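Local coordinates for protein extracellular subtilisin-like serine proteinase (Vibrio sp. PA-44, PDB 1SH7) that probably cleaves peptide bonds as a secreted, cold-adapted, calcium-binding serine endopeptidase of the subtilisin family, at residues A[10-15]-A[20-25]; A[234-239]-A[250-255]. All blocks are in the same frame, centred on the assembly; numbering follows the deposited sequence.

Interaction 1. Residues A[10-15]-A[20-25]; sequences RIDQRN and RNYNAN. With CA (calcium ion), chain E.
D12 divides its carboxylate between a calcium ion and the backbone of the facing segment 20-25. OD2 of D12 binds the calcium at 2.4 Å, while its OD1 accepts the backbone N-H of N23 at 2.8 Å, met on the anti side and 32° out of the carboxylate plane. With CG between the backbone N and the carbonyl carbon (chi1 77°), the short side chain puts both oxygens to use, and the ion and the peptide N-H together fix its rotation. Water 2, itself a calcium ligand, donates to the same OD1. The carbonyl O of N21 joins the ion at 2.4 Å, so the second segment supplies main chain rather than an acid. Q13 reaches in with its longer arm, extended beyond CG, and its OE1 lies 2.3 Å from the calcium; its NE2 donates to N15 O, almost in the amide plane, and is also hydrogen-bonded to P17 O, which fixes the turn of the amide and points OE1 at the ion. D9 and D19 complete the site, where several negative oxygens are presumably balanced by the metal. Water 1 lies within bonding distance of D12 O and N23 OD1 and probably links them.

Away from the ion the contact turns apolar. I11 and Y22 meet at an angle, CG1 of I11 4.0 Å from CE1 of Y22, and CB of D12 nears CD1 of the same obliquely placed ring. The hydroxyl of Y22 is hydrogen-bonded to V85 O. The end of helix 6-11 and the loop leading to strand 32-37 thus lie against helix 219-236, where I11 touches V229 and Y22 touches L232.

Interaction 2. Residues A[234-239]-A[250-255]; sequences LQENNG and NSRASE
NH1 of R252 donates to OE2 of E236 at 2.8 Å, the shorter bond of a two-pronged salt bridge. It is nearly straight, 169° at the hydrogen, and uses the syn lone pair of OE2. The second prong runs from NH2 of R252 to OE1 of E236 at 2.9 Å, again on the syn side. The guanidinium therefore presents its end, NH1 and NH2 together, one nitrogen to each oxygen, and the two flat groups lie only 12° from coplanar.

Length makes this possible, because the nearest CA atoms, those of E236 and R252, are 13.7 Å apart. E236 sends CG anti to its backbone N (chi1 180°) and stays extended; R252 is stretched from CG to NE, and the two arms approach from opposite directions. Two long, extended side chains, glutamate and arginine, suit a gap of this width.

Beyond E236 the helix gives way to a turn. ND2 of N238 donates to L234 O at 2.8 Å, and OD1 of N237 accepts from G239 N at 3.2 Å in an Asx turn. R252 also makes a cation-pi contact with Y233, and both charged side chains touch A273.

Paired bonds between two nearly coplanar groups restrict rotation of both ends. Since the contact lies at the surface, solvent probably screens part of the attraction, while the two directional bonds and the contacts with A273 and Y233 help set the geometry.

In the fold
From the N terminus, interaction 1 comes first, closing a short loop of four residues between the end of helix 6-11 and the run toward strand 32-37. Interaction 2 follows much later, bridging the ends of helices 219-236 and 242-252 after the chain has built the parallel sheet. The two are in series, neither nested nor crossing, yet they meet in space with centres about 15 Å apart. R14, from 10-15, is the joint: its NH1 probably donates to R252 O and to S254 OG, while its NH2 forms a salt bridge with D274. The N-terminal calcium region of the subtilisin-like catalytic domain is thereby tied to the end of helix 242-252 and to strand 254-255.

Interaction 1. Residues A[10-15]-A[20-25]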
loop_
_atom_site.group_PDB
_atom_site.type_symbol
_atom_site.label_atom_id
_atom_site.label_comp_id
_atom_site.label_asym_id
_atom_site.label_seq_id
_atom_site.Cartn_x
_atom_site.Cartn_y
_atom_site.Cartn_z
ATOM N N ARG A 10 -0.688 7.599 13.443
ATOM C CA ARG A 10 -0.866 8.810 12.662
ATOM C C ARG A 10 -2.131 8.872 11.782
ATOM O O ARG A 10 -2.677 9.943 11.584
ATOM C CB ARG A 10 0.321 9.027 11.718
ATOM C CG ARG A 10 0.389 10.392 11.083
ATOM C CD ARG A 10 0.520 11.554 12.059
ATOM N NE ARG A 10 0.331 12.876 11.471
ATOM C CZ ARG A 10 -0.849 13.491 11.274
ATOM N NH1 ARG A 10 -0.865 14.718 10.767
ATOM N NH2 ARG A 10 -1.996 12.925 11.629
ATOM N N ILE A 11 -2.572 7.751 11.229
ATOM C CA ILE A 11 -3.516 7.805 10.122
ATOM C C ILE A 11 -4.959 7.896 10.597
ATOM O O ILE A 11 -5.810 8.171 9.788
ATOM C CB ILE A 11 -3.330 6.602 9.141
ATOM C CG1 ILE A 11 -3.705 5.294 9.826
ATOM C CG2 ILE A 11 -1.919 6.591 8.554
ATOM C CD1 ILE A 11 -3.674 4.132 8.932
ATOM N N ASP A 12 -5.217 7.678 11.895
ATOM C CA ASP A 12 -6.564 7.849 12.472
ATOM C C ASP A 12 -6.824 9.226 13.125
ATOM O O ASP A 12 -7.772 9.353 13.910
ATOM C CB ASP A 12 -6.857 6.756 13.502
ATOM C CG ASP A 12 -6.161 7.013 14.841
ATOM O OD1 ASP A 12 -6.592 6.463 15.870
ATOM O OD2 ASP A 12 -5.173 7.776 14.947
ATOM N N GLN A 13 -5.994 10.224 12.803
ATOM C CA GLN A 13 -6.097 11.569 13.379
ATOM C C GLN A 13 -5.553 12.601 12.416
ATOM O O GLN A 13 -4.726 12.302 11.533
ATOM C CB GLN A 13 -5.388 11.641 14.749
ATOM C CG GLN A 13 -3.907 11.274 14.711
ATOM C CD GLN A 13 -3.313 11.313 16.107
ATOM O OE1 GLN A 13 -3.408 10.330 16.832
ATOM N NE2 GLN A 13 -2.746 12.458 16.497
ATOM N N ARG A 14 -6.061 13.816 12.574
ATOM C CA ARG A 14 -5.764 14.921 11.677
ATOM C C ARG A 14 -4.411 15.551 11.985
ATOM O O ARG A 14 -3.636 15.807 11.092
ATOM C CB ARG A 14 -6.881 15.968 11.810
ATOM C CG ARG A 14 -8.246 15.493 11.296
ATOM C CD ARG A 14 -8.214 15.099 9.849
ATOM N NE ARG A 14 -9.545 14.748 9.327
ATOM C CZ ARG A 14 -9.725 14.183 8.139
ATOM N NH1 ARG A 14 -8.682 13.918 7.385
ATOM N NH2 ARG A 14 -10.946 13.885 7.691
ATOM N N ASN A 15 -4.130 15.801 13.269
ATOM C CA ASN A 15 -3.012 16.648 13.649
ATOM C C ASN A 15 -2.059 15.965 14.609
ATOM O O ASN A 15 -2.433 15.070 15.325
ATOM C CB ASN A 15 -3.521 17.934 14.307
ATOM C CG ASN A 15 -4.092 18.910 13.318
ATOM O OD1 ASN A 15 -3.445 19.283 12.316
ATOM N ND2 ASN A 15 -5.315 19.306 13.558
ATOM N N ARG A 20 -0.692 7.654 20.634
ATOM C CA ARG A 20 -0.370 6.251 20.857
ATOM C C ARG A 20 -1.550 5.282 20.669
ATOM O O ARG A 20 -1.546 4.174 21.172
ATOM C CB ARG A 20 0.284 6.103 22.222
ATOM C CG ARG A 20 1.595 6.906 22.311
ATOM C CD ARG A 20 2.294 6.723 23.635
ATOM N NE ARG A 20 1.582 7.403 24.719
ATOM C CZ ARG A 20 1.060 6.809 25.793
ATOM N NH1 ARG A 20 0.428 7.551 26.707
ATOM N NH2 ARG A 20 1.159 5.487 25.965
ATOM N N ASN A 21 -2.559 5.715 19.930
ATOM C CA ASN A 21 -3.757 4.928 19.730
ATOM C C ASN A 21 -4.025 4.831 18.245
ATOM O O ASN A 21 -3.823 5.812 17.517
ATOM C CB ASN A 21 -4.969 5.579 20.416
ATOM C CG ASN A 21 -5.052 5.241 21.917
ATOM O OD1 ASN A 21 -5.533 4.180 22.303
ATOM N ND2 ASN A 21 -4.564 6.131 22.735
ATOM N N TYR A 22 -4.450 3.655 17.800
ATOM C CA TYR A 22 -5.015 3.467 16.450
ATOM C C TYR A 22 -6.464 2.971 16.627
ATOM O O TYR A 22 -6.702 1.845 17.058
ATOM C CB TYR A 22 -4.181 2.485 15.611
ATOM C CG TYR A 22 -4.821 2.133 14.278
ATOM C CD1 TYR A 22 -5.113 3.104 13.344
ATOM C CD2 TYR A 22 -5.185 0.825 13.989
ATOM C CE1 TYR A 22 -5.754 2.793 12.157
ATOM C CE2 TYR A 22 -5.754 0.511 12.822
ATOM C CZ TYR A 22 -6.073 1.508 11.912
ATOM O OH TYR A 22 -6.695 1.148 10.741
ATOM N N ASN A 23 -7.401 3.830 16.271
ATOM C CA ASN A 23 -8.818 3.566 16.366
ATOM C C ASN A 23 -9.287 3.144 14.989
ATOM O O ASN A 23 -8.844 3.678 13.989
ATOM C CB ASN A 23 -9.584 4.830 16.747
ATOM C CG ASN A 23 -9.274 5.331 18.145
ATOM O OD1 ASN A 23 -8.950 6.495 18.321
ATOM N ND2 ASN A 23 -9.443 4.484 19.132
ATOM N N ALA A 24 -10.194 2.193 14.949
ATOM C CA ALA A 24 -10.744 1.700 13.679
ATOM C C ALA A 24 -12.218 1.296 13.864
ATOM O O ALA A 24 -12.616 0.762 14.910
ATOM C CB ALA A 24 -9.939 0.500 13.185
ATOM N N ASN A 25 -12.994 1.556 12.827
ATOM C CA ASN A 25 -14.408 1.197 12.745
ATOM C C ASN A 25 -14.651 -0.024 11.833
ATOM O O ASN A 25 -15.734 -0.603 11.796
ATOM C CB ASN A 25 -15.153 2.397 12.229
ATOM C CG ASN A 25 -15.175 3.534 13.213
ATOM O OD1 ASN A 25 -14.871 4.689 12.869
ATOM N ND2 ASN A 25 -15.539 3.230 14.433
HETATM CA CA CA E . -3.797 8.078 16.826
HETATM O O HOH W 1 -9.231 8.522 16.189
HETATM O O HOH W 2 -5.882 8.602 17.668
#

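Interaction 2. Residues A[234-239]-A[250-255]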
loop_
_atom_site.group_PDB
_atom_site.type_symbol
_atom_site.label_atom_id
_atom_site.label_comp_id
_atom_site.label_asym_id
_atom_site.label_seq_id
_atom_site.Cartn_x
_atom_site.Cartn_y
_atom_site.Cartn_z
ATOM N N LEU A 234 -13.379 -0.440 1.499
ATOM C CA LEU A 234 -14.059 -1.495 0.760
ATOM C C LEU A 234 -14.962 -2.325 1.670
ATOM O O LEU A 234 -16.018 -2.844 1.228
ATOM C CB LEU A 234 -13.070 -2.384 0.011
ATOM C CG LEU A 234 -12.479 -1.701 -1.247
ATOM C CD1 LEU A 234 -11.180 -2.358 -1.694
ATOM C CD2 LEU A 234 -13.523 -1.758 -2.322
ATOM N N GLN A 235 -14.590 -2.461 2.938
ATOM C CA GLN A 235 -15.480 -3.181 3.852
ATOM C C GLN A 235 -16.737 -2.332 4.074
ATOM O O GLN A 235 -17.862 -2.841 3.996
ATOM C CB GLN A 235 -14.830 -3.559 5.184
ATOM C CG GLN A 235 -15.770 -4.419 6.039
ATOM C CD GLN A 235 -15.329 -4.610 7.496
ATOM O OE1 GLN A 235 -14.256 -4.178 7.895
ATOM N NE2 GLN A 235 -16.178 -5.279 8.288
ATOM N N GLU A 236 -16.517 -1.040 4.323
ATOM C CA GLU A 236 -17.575 -0.024 4.479
ATOM C C GLU A 236 -18.525 0.028 3.264
ATOM O O GLU A 236 -19.745 0.194 3.406
ATOM C CB GLU A 236 -16.916 1.344 4.709
ATOM C CG GLU A 236 -17.845 2.536 4.892
ATOM C CD GLU A 236 -17.118 3.879 4.841
ATOM O OE1 GLU A 236 -17.797 4.924 4.979
ATOM O OE2 GLU A 236 -15.871 3.925 4.655
ATOM N N ASN A 237 -17.933 -0.048 2.077
ATOM C CA ASN A 237 -18.650 0.013 0.808
ATOM C C ASN A 237 -18.030 -0.982 -0.183
ATOM O O ASN A 237 -17.077 -0.652 -0.889
ATOM C CB ASN A 237 -18.611 1.430 0.253
ATOM C CG ASN A 237 -19.584 1.642 -0.911
ATOM O OD1 ASN A 237 -19.959 0.687 -1.642
ATOM N ND2 ASN A 237 -19.953 2.913 -1.136
ATOM N N ASN A 238 -18.566 -2.209 -0.205
ATOM C CA ASN A 238 -18.064 -3.275 -1.072
ATOM C C ASN A 238 -18.008 -2.895 -2.563
ATOM O O ASN A 238 -17.209 -3.463 -3.325
ATOM C CB ASN A 238 -18.947 -4.534 -0.959
ATOM C CG ASN A 238 -18.714 -5.369 0.314
ATOM O OD1 ASN A 238 -19.337 -6.423 0.433
ATOM N ND2 ASN A 238 -17.839 -4.931 1.245
ATOM N N GLY A 239 -18.871 -1.971 -2.982
ATOM C CA GLY A 239 -19.062 -1.668 -4.384
ATOM C C GLY A 239 -18.221 -0.548 -4.987
ATOM O O GLY A 239 -18.465 -0.195 -6.133
ATOM N N ASN A 250 -8.846 10.729 -1.481
ATOM C CA ASN A 250 -8.652 12.159 -1.620
ATOM C C ASN A 250 -9.507 13.033 -0.725
ATOM O O ASN A 250 -9.000 13.931 -0.069
ATOM C CB ASN A 250 -8.932 12.573 -3.068
ATOM C CG ASN A 250 -7.729 12.430 -3.944
ATOM O OD1 ASN A 250 -6.816 13.261 -3.888
ATOM N ND2 ASN A 250 -7.711 11.387 -4.766
ATOM N N SER A 251 -10.798 12.787 -0.704
ATOM C CA SER A 251 -11.724 13.651 0.037
ATOM C C SER A 251 -11.600 13.457 1.527
ATOM O O SER A 251 -11.815 14.409 2.268
ATOM C CB SER A 251 -13.189 13.489 -0.434
ATOM O OG SER A 251 -13.626 12.161 -0.352
ATOM N N ARG A 252 -11.213 12.274 1.969
ATOM C CA ARG A 252 -11.006 11.998 3.397
ATOM C C ARG A 252 -9.610 12.374 3.938
ATOM O O ARG A 252 -9.418 12.434 5.172
ATOM C CB ARG A 252 -11.276 10.540 3.699
ATOM C CG ARG A 252 -12.729 10.155 3.527
ATOM C CD ARG A 252 -13.017 8.713 3.728
ATOM N NE ARG A 252 -14.472 8.505 3.758
ATOM C CZ ARG A 252 -15.066 7.339 3.935
ATOM N NH1 ARG A 252 -14.343 6.234 4.076
ATOM N NH2 ARG A 252 -16.401 7.290 3.983
ATOM N N ALA A 253 -8.655 12.664 3.056
ATOM C CA ALA A 253 -7.277 12.874 3.466
ATOM C C ALA A 253 -7.179 14.152 4.284
ATOM O O ALA A 253 -7.917 15.096 4.070
ATOM C CB ALA A 253 -6.331 12.986 2.262
ATOM N N SER A 254 -6.242 14.157 5.203
ATOM C CA SER A 254 -5.854 15.348 5.972
ATOM C C SER A 254 -5.042 16.293 5.106
ATOM O O SER A 254 -4.099 15.872 4.422
ATOM C CB SER A 254 -5.024 14.928 7.192
ATOM O OG SER A 254 -5.703 13.962 7.957
ATOM N N GLU A 255 -5.426 17.561 5.094
ATOM C CA GLU A 255 -4.819 18.565 4.202
ATOM C C GLU A 255 -3.804 19.458 4.902
ATOM O O GLU A 255 -4.017 19.859 6.035
ATOM C CB GLU A 255 -5.887 19.513 3.652
ATOM C CG GLU A 255 -6.982 18.826 2.877
ATOM C CD GLU A 255 -8.073 19.814 2.388
ATOM O OE1 GLU A 255 -8.595 19.580 1.286
ATOM O OE2 GLU A 255 -8.411 20.804 3.084
#